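Local coordinates for RegF protein (PDB 4HOJ), which binds glutathione and, as a stringent starvation protein A of the glutathione transferase superfamily, probably works in stress-related gene regulation, at residues 4-9 and 52-57; 45-49 and 60-64; 131-135 and 171-177. All coordinates share one frame; numbering follows the deposited sequence.

Contacts 1 and 2 belong to the same four-stranded sheet of the N-terminal, thioredoxin-like domain, and both touch glutathione. Contact 1 is the inner of the two, an antiparallel strand pair with regular backbone hydrogen bonds and apolar side chains on its faces. Contact 2 lies next to it, where the loop after helix 41-46 rests on edge strand 60-63; flat polar groups stack there, beside the second subunit. The two meet through L55 and L62 and through the sulfur of M46. Contact 3 is about 33 Å from contact 1, centre to centre, in the helical C-terminal domain, where two hydroxyls and a water join the loop and first turn of helix 175-185 to segment 131-135 near the surface.

Contact 1: 4-9 and 52-57. With GSH (glutathione), chain C.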
ATOM      1  N   MET A   4     -18.190 -14.884   5.541  1.00 26.10           N
ATOM      2  CA  MET A   4     -17.475 -13.639   5.210  1.00 20.91           C
ATOM      3  C   MET A   4     -18.402 -12.437   5.337  1.00 19.29           C
ATOM      4  O   MET A   4     -19.448 -12.393   4.670  1.00 19.13           O
ATOM      5  CB  MET A   4     -16.987 -13.713   3.779  1.00 26.25           C
ATOM      6  CG  MET A   4     -16.248 -12.507   3.337  1.00 25.28           C
ATOM      7  SD  MET A   4     -15.423 -12.686   1.723  1.00 23.17           S
ATOM      8  CE  MET A   4     -14.162 -13.870   2.041  1.00 27.13           C
ATOM      9  N   THR A   5     -18.018 -11.468   6.157  1.00 15.05           N
ATOM     10  CA  THR A   5     -18.868 -10.337   6.490  1.00 14.66           C
ATOM     11  C   THR A   5     -18.113  -9.054   6.156  1.00 12.54           C
ATOM     12  O   THR A   5     -16.976  -8.865   6.577  1.00 12.93           O
ATOM     13  CB  THR A   5     -19.225 -10.335   7.970  1.00 18.83           C
ATOM     14  OG1 THR A   5     -19.937 -11.540   8.267  1.00 19.45           O
ATOM     15  CG2 THR A   5     -20.112  -9.128   8.351  1.00 19.52           C
ATOM     16  N   LEU A   6     -18.725  -8.154   5.402  1.00 12.06           N
ATOM     17  CA  LEU A   6     -18.196  -6.849   5.122  1.00 10.66           C
ATOM     18  C   LEU A   6     -18.945  -5.811   5.911  1.00 11.06           C
ATOM     19  O   LEU A   6     -20.175  -5.674   5.743  1.00 12.41           O
ATOM     20  CB  LEU A   6     -18.322  -6.499   3.629  1.00 12.05           C
ATOM     21  CG  LEU A   6     -17.699  -5.172   3.220  1.00  9.42           C
ATOM     22  CD1 LEU A   6     -16.189  -5.322   3.203  1.00 11.51           C
ATOM     23  CD2 LEU A   6     -18.215  -4.746   1.833  1.00 12.12           C
ATOM     24  N   TYR A   7     -18.222  -5.038   6.708  1.00 10.96           N
ATOM     25  CA  TYR A   7     -18.778  -3.863   7.356  1.00  8.93           C
ATOM     26  C   TYR A   7     -18.588  -2.703   6.428  1.00  8.56           C
ATOM     27  O   TYR A   7     -17.471  -2.415   6.003  1.00  9.07           O
ATOM     28  CB  TYR A   7     -18.043  -3.643   8.680  1.00 11.22           C
ATOM     29  CG  TYR A   7     -18.346  -4.700   9.716  1.00 13.12           C
ATOM     30  CD1 TYR A   7     -17.662  -5.903   9.765  1.00 13.23           C
ATOM     31  CD2 TYR A   7     -19.341  -4.494  10.635  1.00 17.88           C
ATOM     32  CE1 TYR A   7     -17.925  -6.867  10.688  1.00 14.93           C
ATOM     33  CE2 TYR A   7     -19.607  -5.443  11.596  1.00 25.07           C
ATOM     34  CZ  TYR A   7     -18.907  -6.635  11.602  1.00 19.95           C
ATOM     35  OH  TYR A   7     -19.208  -7.580  12.572  1.00 23.76           O
ATOM     36  N   SER A   8     -19.713  -2.069   6.058  1.00  9.97           N
ATOM     37  CA  SER A   8     -19.713  -1.153   4.905  1.00  9.05           C
ATOM     38  C   SER A   8     -20.511   0.103   5.219  1.00  8.96           C
ATOM     39  O   SER A   8     -21.533   0.010   5.878  1.00 11.14           O
ATOM     40  CB  SER A   8     -20.403  -1.904   3.748  1.00 10.34           C
ATOM     41  OG  SER A   8     -20.703  -0.987   2.695  1.00 11.31           O
ATOM     42  N   GLY A   9     -20.041   1.247   4.762  1.00  9.09           N
ATOM     43  CA  GLY A   9     -20.854   2.461   4.811  1.00  9.57           C
ATOM     44  C   GLY A   9     -21.638   2.632   3.522  1.00  9.35           C
ATOM     45  O   GLY A   9     -21.093   2.444   2.429  1.00  8.83           O
ATOM     46  N   VAL A  52     -14.776   2.196   8.105  1.00  9.65           N
ATOM     47  CA  VAL A  52     -15.172   1.146   7.165  1.00  9.30           C
ATOM     48  C   VAL A  52     -14.423   1.348   5.846  1.00  7.55           C
ATOM     49  O   VAL A  52     -14.012   2.467   5.533  1.00  9.00           O
ATOM     50  CB  VAL A  52     -16.716   1.171   6.901  1.00  7.89           C
ATOM     51  CG1 VAL A  52     -17.402   0.727   8.160  1.00 11.69           C
ATOM     52  CG2 VAL A  52     -17.170   2.562   6.439  1.00 10.41           C
ATOM     53  N   PRO A  53     -14.216   0.282   5.070  1.00  7.09           N
ATOM     54  CA  PRO A  53     -14.718  -1.069   5.308  1.00  7.52           C
ATOM     55  C   PRO A  53     -13.826  -1.913   6.193  1.00  7.35           C
ATOM     56  O   PRO A  53     -12.593  -1.665   6.378  1.00  8.67           O
ATOM     57  CB  PRO A  53     -14.698  -1.691   3.909  1.00  8.53           C
ATOM     58  CG  PRO A  53     -13.536  -0.946   3.183  1.00  8.22           C
ATOM     59  CD  PRO A  53     -13.722   0.489   3.698  1.00  7.79           C
ATOM     60  N   VAL A  54     -14.415  -2.958   6.786  1.00  7.13           N
ATOM     61  CA  VAL A  54     -13.712  -4.034   7.488  1.00  7.61           C
ATOM     62  C   VAL A  54     -14.249  -5.348   6.933  1.00  8.08           C
ATOM     63  O   VAL A  54     -15.473  -5.458   6.649  1.00  9.04           O
ATOM     64  CB  VAL A  54     -13.986  -3.967   8.982  1.00  8.39           C
ATOM     65  CG1 VAL A  54     -13.460  -5.191   9.733  1.00 11.74           C
ATOM     66  CG2 VAL A  54     -13.349  -2.681   9.550  1.00 11.23           C
ATOM     67  N   LEU A  55     -13.406  -6.343   6.706  1.00 10.36           N
ATOM     68  CA  LEU A  55     -13.871  -7.661   6.358  1.00  9.61           C
ATOM     69  C   LEU A  55     -13.531  -8.614   7.482  1.00 11.59           C
ATOM     70  O   LEU A  55     -12.378  -8.617   7.992  1.00 12.29           O
ATOM     71  CB  LEU A  55     -13.215  -8.114   5.069  1.00 11.02           C
ATOM     72  CG  LEU A  55     -13.768  -9.412   4.467  1.00 11.16           C
ATOM     73  CD1 LEU A  55     -15.056  -9.116   3.668  1.00 13.37           C
ATOM     74  CD2 LEU A  55     -12.756 -10.101   3.553  1.00 16.20           C
ATOM     75  N   VAL A  56     -14.497  -9.447   7.864  1.00 13.57           N
ATOM     76  CA  VAL A  56     -14.270 -10.503   8.837  1.00 14.70           C
ATOM     77  C   VAL A  56     -14.574 -11.829   8.207  1.00 13.99           C
ATOM     78  O   VAL A  56     -15.651 -12.014   7.614  1.00 15.98           O
ATOM     79  CB  VAL A  56     -15.127 -10.301  10.116  1.00 13.86           C
ATOM     80  CG1 VAL A  56     -14.950 -11.496  11.088  1.00 19.05           C
ATOM     81  CG2 VAL A  56     -14.743  -8.972  10.785  1.00 15.77           C
ATOM     82  N   GLU A  57     -13.659 -12.782   8.304  1.00 15.49           N
ATOM     83  CA  GLU A  57     -13.991 -14.151   7.930  1.00 19.58           C
ATOM     84  C   GLU A  57     -13.370 -15.056   8.965  1.00 22.16           C
ATOM     85  O   GLU A  57     -12.133 -15.145   9.077  1.00 20.97           O
ATOM     86  CB  GLU A  57     -13.466 -14.485   6.537  1.00 18.59           C
ATOM     87  CG  GLU A  57     -13.920 -15.859   6.137  1.00 18.88           C
ATOM     88  CD  GLU A  57     -13.506 -16.284   4.737  1.00 23.22           C
ATOM     89  OE1 GLU A  57     -12.571 -15.690   4.155  1.00 25.62           O
ATOM     90  OE2 GLU A  57     -14.142 -17.250   4.231  1.00 33.02           O
TER
HETATM   91  N1  GSH C 302      -7.810   3.880   3.581  1.00  8.53           N
HETATM   92  CA1 GSH C 302      -9.195   3.429   3.902  1.00  7.63           C
HETATM   93  C1  GSH C 302      -9.595   2.323   2.996  1.00  8.54           C
HETATM   94  O11 GSH C 302     -10.376   1.427   3.405  1.00  7.72           O
HETATM   95  O12 GSH C 302      -9.156   2.349   1.832  1.00  8.37           O
HETATM   96  CB1 GSH C 302     -10.178   4.609   3.910  1.00  7.95           C
HETATM   97  CG1 GSH C 302     -11.554   4.248   4.482  1.00  8.15           C
HETATM   98  CD1 GSH C 302     -12.341   5.507   4.792  1.00  8.69           C
HETATM   99  OE1 GSH C 302     -11.940   6.628   4.573  1.00 10.33           O
HETATM  100  N2  GSH C 302     -13.599   5.223   5.302  1.00  9.21           N
HETATM  101  CA2 GSH C 302     -14.457   6.344   5.686  1.00  8.37           C
HETATM  102  C2  GSH C 302     -14.699   6.200   7.167  1.00  9.32           C
HETATM  103  O2  GSH C 302     -14.900   5.170   7.790  1.00  9.35           O
HETATM  104  CB2 GSH C 302     -15.801   6.362   5.039  1.00  8.66           C
HETATM  105  SG2 GSH C 302     -15.749   6.385   3.269  1.00 15.37           S
HETATM  106  N3  GSH C 302     -14.809   7.481   7.853  1.00 13.15           N
HETATM  107  CA3 GSH C 302     -15.040   7.545   9.284  1.00 15.15           C
HETATM  108  C3  GSH C 302     -13.850   8.214   9.897  1.00 22.53           C
HETATM  109  O31 GSH C 302     -12.757   8.496   9.295  1.00 21.09           O
HETATM  110  O32 GSH C 302     -13.968   8.485  11.114  1.00 25.27           O
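Y7 lays the edge of its ring alongside V56, with CE1 3.8 Å from V56 CG2, while the carbonyl oxygen of V54 sits in the ring plane. A first torsion of -69° sets the ring beside the backbone N of Y7, so it leans along its own strand toward V56, and the V54 side chain meets Y7 CB to CB. Compact beta-branched valines suit this face, V56 offering its methyl CG2 to the ring edge.

On the face of L6 and L55, branched chains cross at about a right angle, L6 CD1 4.0 Å from L55 CD1; the same L6 methyl also reaches P53 CB. M4 extends the layer. With its CG anti to the backbone N it packs against L55, CG to CD1 being 3.6 Å, and then bends at its third torsion (-68°), which brings CE against E57 OE1, 3.2 Å away. That carboxylate is fixed elsewhere, by Y71 and R75; methionine is long enough, with this bend, to touch both L55 and E57.

Between the two layers of side chains the backbone ladder is regular. T5 and V56 exchange two bonds, T5 N to V56 O at 2.8 Å and V56 N to T5 O at 2.9 Å; Y7 and V54 do likewise, with V54 N to Y7 O the longest at 3.2 Å. Beyond this last pair the chain turns through the cis peptide before P53, a hallmark of the glutathione transferase fold, which leaves V52 to pair by backbone with the cysteinyl part of glutathione: its N gives to O2 and its O takes from N2 at 2.8 Å.

Strand 30-33 flanks strand 5-8 on its other edge, helix 41-46 packs on the Y7 and V54 face, and helices 13-25 and 65-75 pack on the L6 and L55 face.

Contact 2: 45-49 and 60-64; sequences VMNPY and LVLHE. With GSH (glutathione), chain C.
A flat amide-on-imidazole stack between N47 and H63 is the heart of this contact, which seats the loop leaving helix 41-46 on the edge strand 60-63 of the thioredoxin-like sheet. The amide of N47 and the ring of H63 lie 10° from parallel, and N47 OD1 stands over the middle of the imidazole, 3.4 Å from H63 CG. H63 takes part by placing CG between its backbone N and carbonyl carbon (chi1 51°), which raises the ring from the strand to meet the loop.

Two hydrogen bonds fix the amide. Its OD1 accepts the backbone N-H of Y49 at 2.9 Å, from well above the carbonyl plane, closing an Asx turn; its ND2 gives a hydrogen bond to the backbone oxygen of Q51. Asparagine suits the spot because one short side chain serves turn, loop and stack together. P48 adds CD, 3.6 Å from H63 NE2, and the Y49 ring stands steeply to the imidazole, its CE2 3.6 Å from H63 CE1. Farther along, M46 and V61 make an apolar pair, CB to CG1 3.9 Å, where beta-branched valine presents a methyl to the last helical turn.

The second subunit borders this region: its K101 makes a cation-pi contact with Y49, and its R98 packs on P48. At the strand's end E64, in the N-cap position before helix 65-75, receives the glutathione amino group N1 on OE1 at 2.7 Å.

Loop and strand are thus joined by packing and stacking rather than by direct hydrogen bonds. A carbonyl oxygen over the imidazole would be expected to suit an electron-poor ring, and may slightly favour its protonated form, while the carboxylate of E64 matches the charge of the ligand's ammonium.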
ATOM      1  N   VAL A  45     -12.419  -1.870  17.668  1.00 15.02           N
ATOM      2  CA  VAL A  45     -11.703  -3.069  18.090  1.00 16.79           C
ATOM      3  C   VAL A  45     -11.203  -3.800  16.838  1.00 18.21           C
ATOM      4  O   VAL A  45     -10.077  -4.324  16.815  1.00 19.98           O
ATOM      5  CB  VAL A  45     -12.640  -3.972  18.896  1.00 19.95           C
ATOM      6  CG1 VAL A  45     -11.926  -5.277  19.288  1.00 21.13           C
ATOM      7  CG2 VAL A  45     -13.089  -3.250  20.176  1.00 20.17           C
ATOM      8  N   MET A  46     -12.014  -3.832  15.786  1.00 15.00           N
ATOM      9  CA  MET A  46     -11.641  -4.495  14.528  1.00 14.29           C
ATOM     10  C   MET A  46     -10.614  -3.685  13.747  1.00 14.80           C
ATOM     11  O   MET A  46      -9.788  -4.234  13.012  1.00 16.73           O
ATOM     12  CB  MET A  46     -12.892  -4.707  13.640  1.00 14.81           C
ATOM     13  CG  MET A  46     -13.832  -5.804  14.147  1.00 17.68           C
ATOM     14  SD  MET A  46     -15.228  -6.106  13.089  1.00 18.44           S
ATOM     15  CE  MET A  46     -16.087  -4.546  13.237  1.00 24.18           C
ATOM     16  N   ASN A  47     -10.689  -2.373  13.825  1.00 12.34           N
ATOM     17  CA  ASN A  47      -9.906  -1.508  12.976  1.00 11.98           C
ATOM     18  C   ASN A  47      -9.425  -0.360  13.859  1.00 12.57           C
ATOM     19  O   ASN A  47     -10.216   0.479  14.258  1.00 14.43           O
ATOM     20  CB  ASN A  47     -10.779  -0.962  11.824  1.00 11.92           C
ATOM     21  CG  ASN A  47     -10.007  -0.005  10.916  1.00 10.54           C
ATOM     22  OD1 ASN A  47      -8.811   0.290  11.168  1.00 10.66           O
ATOM     23  ND2 ASN A  47     -10.647   0.509   9.894  1.00 11.14           N
ATOM     24  N   PRO A  48      -8.119  -0.258  14.135  1.00 14.17           N
ATOM     25  CA  PRO A  48      -7.699   0.838  15.027  1.00 16.16           C
ATOM     26  C   PRO A  48      -7.913   2.223  14.444  1.00 14.15           C
ATOM     27  O   PRO A  48      -7.975   3.203  15.202  1.00 18.11           O
ATOM     28  CB  PRO A  48      -6.191   0.579  15.229  1.00 18.37           C
ATOM     29  CG  PRO A  48      -5.796  -0.120  14.036  1.00 20.25           C
ATOM     30  CD  PRO A  48      -6.964  -1.053  13.670  1.00 17.36           C
ATOM     31  N   TYR A  49      -8.140   2.309  13.133  1.00 12.07           N
ATOM     32  CA  TYR A  49      -8.497   3.594  12.539  1.00 12.10           C
ATOM     33  C   TYR A  49      -9.984   3.921  12.598  1.00 10.32           C
ATOM     34  O   TYR A  49     -10.367   5.020  12.205  1.00 12.30           O
ATOM     35  CB  TYR A  49      -8.009   3.669  11.089  1.00 13.30           C
ATOM     36  CG  TYR A  49      -6.552   3.314  10.979  1.00 14.29           C
ATOM     37  CD1 TYR A  49      -5.594   3.989  11.711  1.00 23.94           C
ATOM     38  CD2 TYR A  49      -6.132   2.247  10.210  1.00 18.76           C
ATOM     39  CE1 TYR A  49      -4.251   3.625  11.619  1.00 23.23           C
ATOM     40  CE2 TYR A  49      -4.793   1.887  10.119  1.00 21.95           C
ATOM     41  CZ  TYR A  49      -3.891   2.577  10.822  1.00 18.50           C
ATOM     42  OH  TYR A  49      -2.536   2.177  10.714  1.00 24.54           O
ATOM     43  N   LEU A  60     -10.073 -14.170  10.834  1.00 17.89           N
ATOM     44  CA  LEU A  60      -9.378 -13.123  10.091  1.00 17.05           C
ATOM     45  C   LEU A  60     -10.140 -11.814  10.113  1.00 18.67           C
ATOM     46  O   LEU A  60     -11.325 -11.765   9.758  1.00 18.06           O
ATOM     47  CB  LEU A  60      -9.215 -13.544   8.634  1.00 20.74           C
ATOM     48  CG  LEU A  60      -8.614 -12.513   7.688  1.00 23.43           C
ATOM     49  CD1 LEU A  60      -7.188 -12.187   8.021  1.00 20.11           C
ATOM     50  CD2 LEU A  60      -8.729 -12.970   6.261  1.00 25.57           C
ATOM     51  N   VAL A  61      -9.468 -10.729  10.489  1.00 14.39           N
ATOM     52  CA  VAL A  61     -10.049  -9.394  10.430  1.00 14.76           C
ATOM     53  C   VAL A  61      -9.145  -8.501   9.582  1.00 12.51           C
ATOM     54  O   VAL A  61      -7.954  -8.342   9.927  1.00 16.08           O
ATOM     55  CB  VAL A  61     -10.117  -8.791  11.823  1.00 14.17           C
ATOM     56  CG1 VAL A  61     -10.737  -7.414  11.766  1.00 16.84           C
ATOM     57  CG2 VAL A  61     -10.978  -9.695  12.727  1.00 20.70           C
ATOM     58  N   LEU A  62      -9.653  -7.920   8.505  1.00  9.89           N
ATOM     59  CA  LEU A  62      -8.881  -7.005   7.659  1.00 10.98           C
ATOM     60  C   LEU A  62      -9.555  -5.663   7.564  1.00  8.33           C
ATOM     61  O   LEU A  62     -10.791  -5.579   7.464  1.00  9.98           O
ATOM     62  CB  LEU A  62      -8.756  -7.553   6.247  1.00 10.37           C
ATOM     63  CG  LEU A  62      -7.990  -8.859   6.109  1.00 10.85           C
ATOM     64  CD1 LEU A  62      -8.060  -9.277   4.630  1.00 12.97           C
ATOM     65  CD2 LEU A  62      -6.507  -8.680   6.507  1.00 11.53           C
ATOM     66  N   HIS A  63      -8.784  -4.581   7.504  1.00  8.54           N
ATOM     67  CA  HIS A  63      -9.277  -3.290   7.043  1.00  9.27           C
ATOM     68  C   HIS A  63      -8.343  -2.869   5.904  1.00  8.39           C
ATOM     69  O   HIS A  63      -7.422  -3.610   5.534  1.00  8.82           O
ATOM     70  CB  HIS A  63      -9.317  -2.283   8.206  1.00  9.42           C
ATOM     71  CG  HIS A  63      -8.029  -2.169   8.983  1.00  9.13           C
ATOM     72  ND1 HIS A  63      -7.034  -1.248   8.696  1.00 10.34           N
ATOM     73  CD2 HIS A  63      -7.592  -2.865  10.059  1.00 10.65           C
ATOM     74  CE1 HIS A  63      -6.030  -1.417   9.549  1.00 11.79           C
ATOM     75  NE2 HIS A  63      -6.337  -2.392  10.386  1.00 14.02           N
ATOM     76  N   GLU A  64      -8.621  -1.677   5.384  1.00  7.89           N
ATOM     77  CA  GLU A  64      -8.000  -1.078   4.208  1.00  7.76           C
ATOM     78  C   GLU A  64      -8.523  -1.748   2.957  1.00  7.26           C
ATOM     79  O   GLU A  64      -8.207  -2.902   2.609  1.00  8.75           O
ATOM     80  CB  GLU A  64      -6.473  -1.192   4.283  1.00  9.09           C
ATOM     81  CG  GLU A  64      -5.754  -0.372   3.219  1.00 11.59           C
ATOM     82  CD  GLU A  64      -5.947   1.122   3.326  1.00 12.97           C
ATOM     83  OE1 GLU A  64      -6.474   1.606   4.331  1.00 10.09           O
ATOM     84  OE2 GLU A  64      -5.433   1.798   2.394  1.00 15.19           O
TER
HETATM   85  N1  GSH C 302      -7.810   3.880   3.581  1.00  8.53           N
HETATM   86  CA1 GSH C 302      -9.195   3.429   3.902  1.00  7.63           C
HETATM   87  C1  GSH C 302      -9.595   2.323   2.996  1.00  8.54           C
HETATM   88  O11 GSH C 302     -10.376   1.427   3.405  1.00  7.72           O
HETATM   89  O12 GSH C 302      -9.156   2.349   1.832  1.00  8.37           O
HETATM   90  CB1 GSH C 302     -10.178   4.609   3.910  1.00  7.95           C
HETATM   91  CG1 GSH C 302     -11.554   4.248   4.482  1.00  8.15           C
HETATM   92  CD1 GSH C 302     -12.341   5.507   4.792  1.00  8.69           C
HETATM   93  OE1 GSH C 302     -11.940   6.628   4.573  1.00 10.33           O
HETATM   94  N2  GSH C 302     -13.599   5.223   5.302  1.00  9.21           N
HETATM   95  CA2 GSH C 302     -14.457   6.344   5.686  1.00  8.37           C
HETATM   96  C2  GSH C 302     -14.699   6.200   7.167  1.00  9.32           C
HETATM   97  O2  GSH C 302     -14.900   5.170   7.790  1.00  9.35           O
HETATM   98  CB2 GSH C 302     -15.801   6.362   5.039  1.00  8.66           C
HETATM   99  SG2 GSH C 302     -15.749   6.385   3.269  1.00 15.37           S
HETATM  100  N3  GSH C 302     -14.809   7.481   7.853  1.00 13.15           N
HETATM  101  CA3 GSH C 302     -15.040   7.545   9.284  1.00 15.15           C
HETATM  102  C3  GSH C 302     -13.850   8.214   9.897  1.00 22.53           C
HETATM  103  O31 GSH C 302     -12.757   8.496   9.295  1.00 21.09           O
HETATM  104  O32 GSH C 302     -13.968   8.485  11.114  1.00 25.27           O

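Contact 3: 131-135 and 171-177; sequences LTMLS and GKSAAPL
S135 turns its hydroxyl anti to its own backbone N (chi1 173°), which sends OG across to the first turn of helix 175-185, where L177 N donates to it at 3.2 Å. T132, one turn earlier, has OG1 beside its backbone N (chi1 -62°); there it accepts the N-H of G171 at 3.2 Å in a nearly straight bond of 165° while giving its own proton to the carbonyl oxygen of G128.

Small residues let the two chain pieces come close. G171 brings its bare backbone up to T132, whose methyl CG2 also lies 3.5 Å from S173 OG. The methyl of A174 faces S135, CB to CB being 3.9 Å. L177 puts CD2 against L131, 3.7 Å from its CB, and so joins apolar packing that L103, L163 and L170 continue around L131. A water bridges the segments, donating to T132 O at 2.9 Å and hydrogen-bonding S173 OG.

Two hydroxyls of segment 131-135 thus each accept a backbone N-H from 171-177, one in the loop and one in the first turn of helix 175-185. A174, at the N-cap, has no polar side chain, and S135 supplies an acceptor for an early N-H, a place where the helix dipole would probably reinforce the bond. Helix 175-185, which carries the calcium ligands L178 and E182, is thereby tied to segment 131-135.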
ATOM      1  N   LEU A 131      -7.542  13.236 -12.939  1.00 17.35           N
ATOM      2  CA  LEU A 131      -8.279  12.356 -13.830  1.00 19.30           C
ATOM      3  C   LEU A 131      -8.113  12.808 -15.273  1.00 23.14           C
ATOM      4  O   LEU A 131      -8.028  11.961 -16.165  1.00 22.81           O
ATOM      5  CB  LEU A 131      -9.762  12.302 -13.441  1.00 17.12           C
ATOM      6  CG  LEU A 131     -10.016  11.555 -12.120  1.00 16.31           C
ATOM      7  CD1 LEU A 131     -11.495  11.621 -11.712  1.00 16.74           C
ATOM      8  CD2 LEU A 131      -9.571  10.106 -12.115  1.00 16.05           C
ATOM      9  N   THR A 132      -8.086  14.123 -15.511  1.00 19.96           N
ATOM     10  CA  THR A 132      -7.929  14.644 -16.867  1.00 22.57           C
ATOM     11  C   THR A 132      -6.587  14.180 -17.410  1.00 29.08           C
ATOM     12  O   THR A 132      -6.478  13.781 -18.566  1.00 29.57           O
ATOM     13  CB  THR A 132      -8.086  16.185 -16.926  1.00 25.23           C
ATOM     14  OG1 THR A 132      -9.415  16.519 -16.492  1.00 27.16           O
ATOM     15  CG2 THR A 132      -7.878  16.694 -18.353  1.00 28.56           C
ATOM     16  N   MET A 133      -5.562  14.191 -16.572  1.00 27.04           N
ATOM     17  CA  MET A 133      -4.254  13.844 -17.086  1.00 31.63           C
ATOM     18  C   MET A 133      -4.130  12.356 -17.333  1.00 27.98           C
ATOM     19  O   MET A 133      -3.406  11.945 -18.244  1.00 35.16           O
ATOM     20  CB  MET A 133      -3.137  14.356 -16.180  1.00 34.46           C
ATOM     21  CG  MET A 133      -3.143  15.867 -16.073  1.00 43.07           C
ATOM     22  SD  MET A 133      -1.983  16.435 -14.830  1.00 65.34           S
ATOM     23  CE  MET A 133      -0.566  15.438 -15.254  1.00 47.33           C
ATOM     24  N   LEU A 134      -4.830  11.571 -16.521  1.00 26.53           N
ATOM     25  CA  LEU A 134      -4.854  10.126 -16.655  1.00 21.39           C
ATOM     26  C   LEU A 134      -5.676   9.637 -17.843  1.00 23.51           C
ATOM     27  O   LEU A 134      -5.469   8.540 -18.320  1.00 25.56           O
ATOM     28  CB  LEU A 134      -5.322   9.480 -15.347  1.00 30.69           C
ATOM     29  CG  LEU A 134      -4.262   9.687 -14.258  1.00 39.98           C
ATOM     30  CD1 LEU A 134      -4.821   9.301 -12.909  1.00 42.06           C
ATOM     31  CD2 LEU A 134      -2.964   8.914 -14.569  1.00 42.79           C
ATOM     32  N   SER A 135      -6.589  10.470 -18.331  1.00 27.65           N
ATOM     33  CA  SER A 135      -7.519  10.023 -19.356  1.00 30.46           C
ATOM     34  C   SER A 135      -6.891   9.374 -20.609  1.00 30.71           C
ATOM     35  O   SER A 135      -7.365   8.332 -21.056  1.00 33.52           O
ATOM     36  CB  SER A 135      -8.526  11.126 -19.717  1.00 28.87           C
ATOM     37  OG  SER A 135      -9.301  10.709 -20.837  1.00 31.89           O
ATOM     38  N   GLY A 171     -11.774  18.140 -17.989  1.00 38.12           N
ATOM     39  CA  GLY A 171     -11.551  18.727 -19.297  1.00 29.11           C
ATOM     40  C   GLY A 171     -12.265  17.956 -20.407  1.00 29.89           C
ATOM     41  O   GLY A 171     -12.549  16.754 -20.285  1.00 34.49           O
ATOM     42  N   LYS A 172     -12.554  18.634 -21.513  1.00 47.64           N
ATOM     43  CA  LYS A 172     -13.183  17.970 -22.658  1.00 44.12           C
ATOM     44  C   LYS A 172     -12.290  16.856 -23.239  1.00 40.12           C
ATOM     45  O   LYS A 172     -12.770  15.921 -23.882  1.00 39.24           O
ATOM     46  CB  LYS A 172     -13.560  18.993 -23.730  1.00 52.45           C
ATOM     47  CG  LYS A 172     -14.705  19.913 -23.319  1.00 54.99           C
ATOM     48  CD  LYS A 172     -15.946  19.674 -24.173  1.00 59.27           C
ATOM     49  CE  LYS A 172     -17.157  20.440 -23.642  1.00 60.54           C
ATOM     50  NZ  LYS A 172     -17.660  19.884 -22.344  1.00 57.11           N
ATOM     51  N   SER A 173     -10.992  16.946 -22.971  1.00 33.16           N
ATOM     52  CA  SER A 173     -10.036  15.944 -23.408  1.00 38.23           C
ATOM     53  C   SER A 173     -10.230  14.618 -22.686  1.00 38.83           C
ATOM     54  O   SER A 173      -9.685  13.589 -23.105  1.00 41.15           O
ATOM     55  CB  SER A 173      -8.612  16.447 -23.171  1.00 38.19           C
ATOM     56  OG  SER A 173      -8.397  16.629 -21.779  1.00 38.15           O
ATOM     57  N   ALA A 174     -10.993  14.653 -21.594  1.00 33.68           N
ATOM     58  CA  ALA A 174     -11.228  13.465 -20.790  1.00 29.46           C
ATOM     59  C   ALA A 174     -12.454  12.667 -21.223  1.00 29.70           C
ATOM     60  O   ALA A 174     -12.897  11.763 -20.502  1.00 27.04           O
ATOM     61  CB  ALA A 174     -11.317  13.822 -19.311  1.00 28.83           C
ATOM     62  N   ALA A 175     -13.002  12.972 -22.391  1.00 30.37           N
ATOM     63  CA  ALA A 175     -14.083  12.149 -22.925  1.00 30.63           C
ATOM     64  C   ALA A 175     -13.785  10.639 -22.907  1.00 31.28           C
ATOM     65  O   ALA A 175     -14.660   9.860 -22.514  1.00 29.40           O
ATOM     66  CB  ALA A 175     -14.498  12.610 -24.329  1.00 34.66           C
ATOM     67  N   PRO A 176     -12.548  10.223 -23.262  1.00 26.78           N
ATOM     68  CA  PRO A 176     -12.240   8.786 -23.225  1.00 31.04           C
ATOM     69  C   PRO A 176     -12.374   8.161 -21.840  1.00 26.32           C
ATOM     70  O   PRO A 176     -12.875   7.042 -21.729  1.00 25.39           O
ATOM     71  CB  PRO A 176     -10.784   8.732 -23.702  1.00 32.69           C
ATOM     72  CG  PRO A 176     -10.690   9.847 -24.656  1.00 32.80           C
ATOM     73  CD  PRO A 176     -11.503  10.952 -24.026  1.00 30.01           C
ATOM     74  N   LEU A 177     -11.949   8.874 -20.803  1.00 22.37           N
ATOM     75  CA  LEU A 177     -12.145   8.402 -19.441  1.00 21.59           C
ATOM     76  C   LEU A 177     -13.639   8.230 -19.115  1.00 21.77           C
ATOM     77  O   LEU A 177     -14.054   7.284 -18.426  1.00 18.87           O
ATOM     78  CB  LEU A 177     -11.495   9.376 -18.468  1.00 21.08           C
ATOM     79  CG  LEU A 177     -11.655   8.980 -17.003  1.00 25.55           C
ATOM     80  CD1 LEU A 177     -10.909   7.695 -16.723  1.00 28.84           C
ATOM     81  CD2 LEU A 177     -11.234  10.119 -16.067  1.00 27.25           C
TER
HETATM   82  O   HOH W   1      -7.045  14.433 -21.295  1.00 45.13           O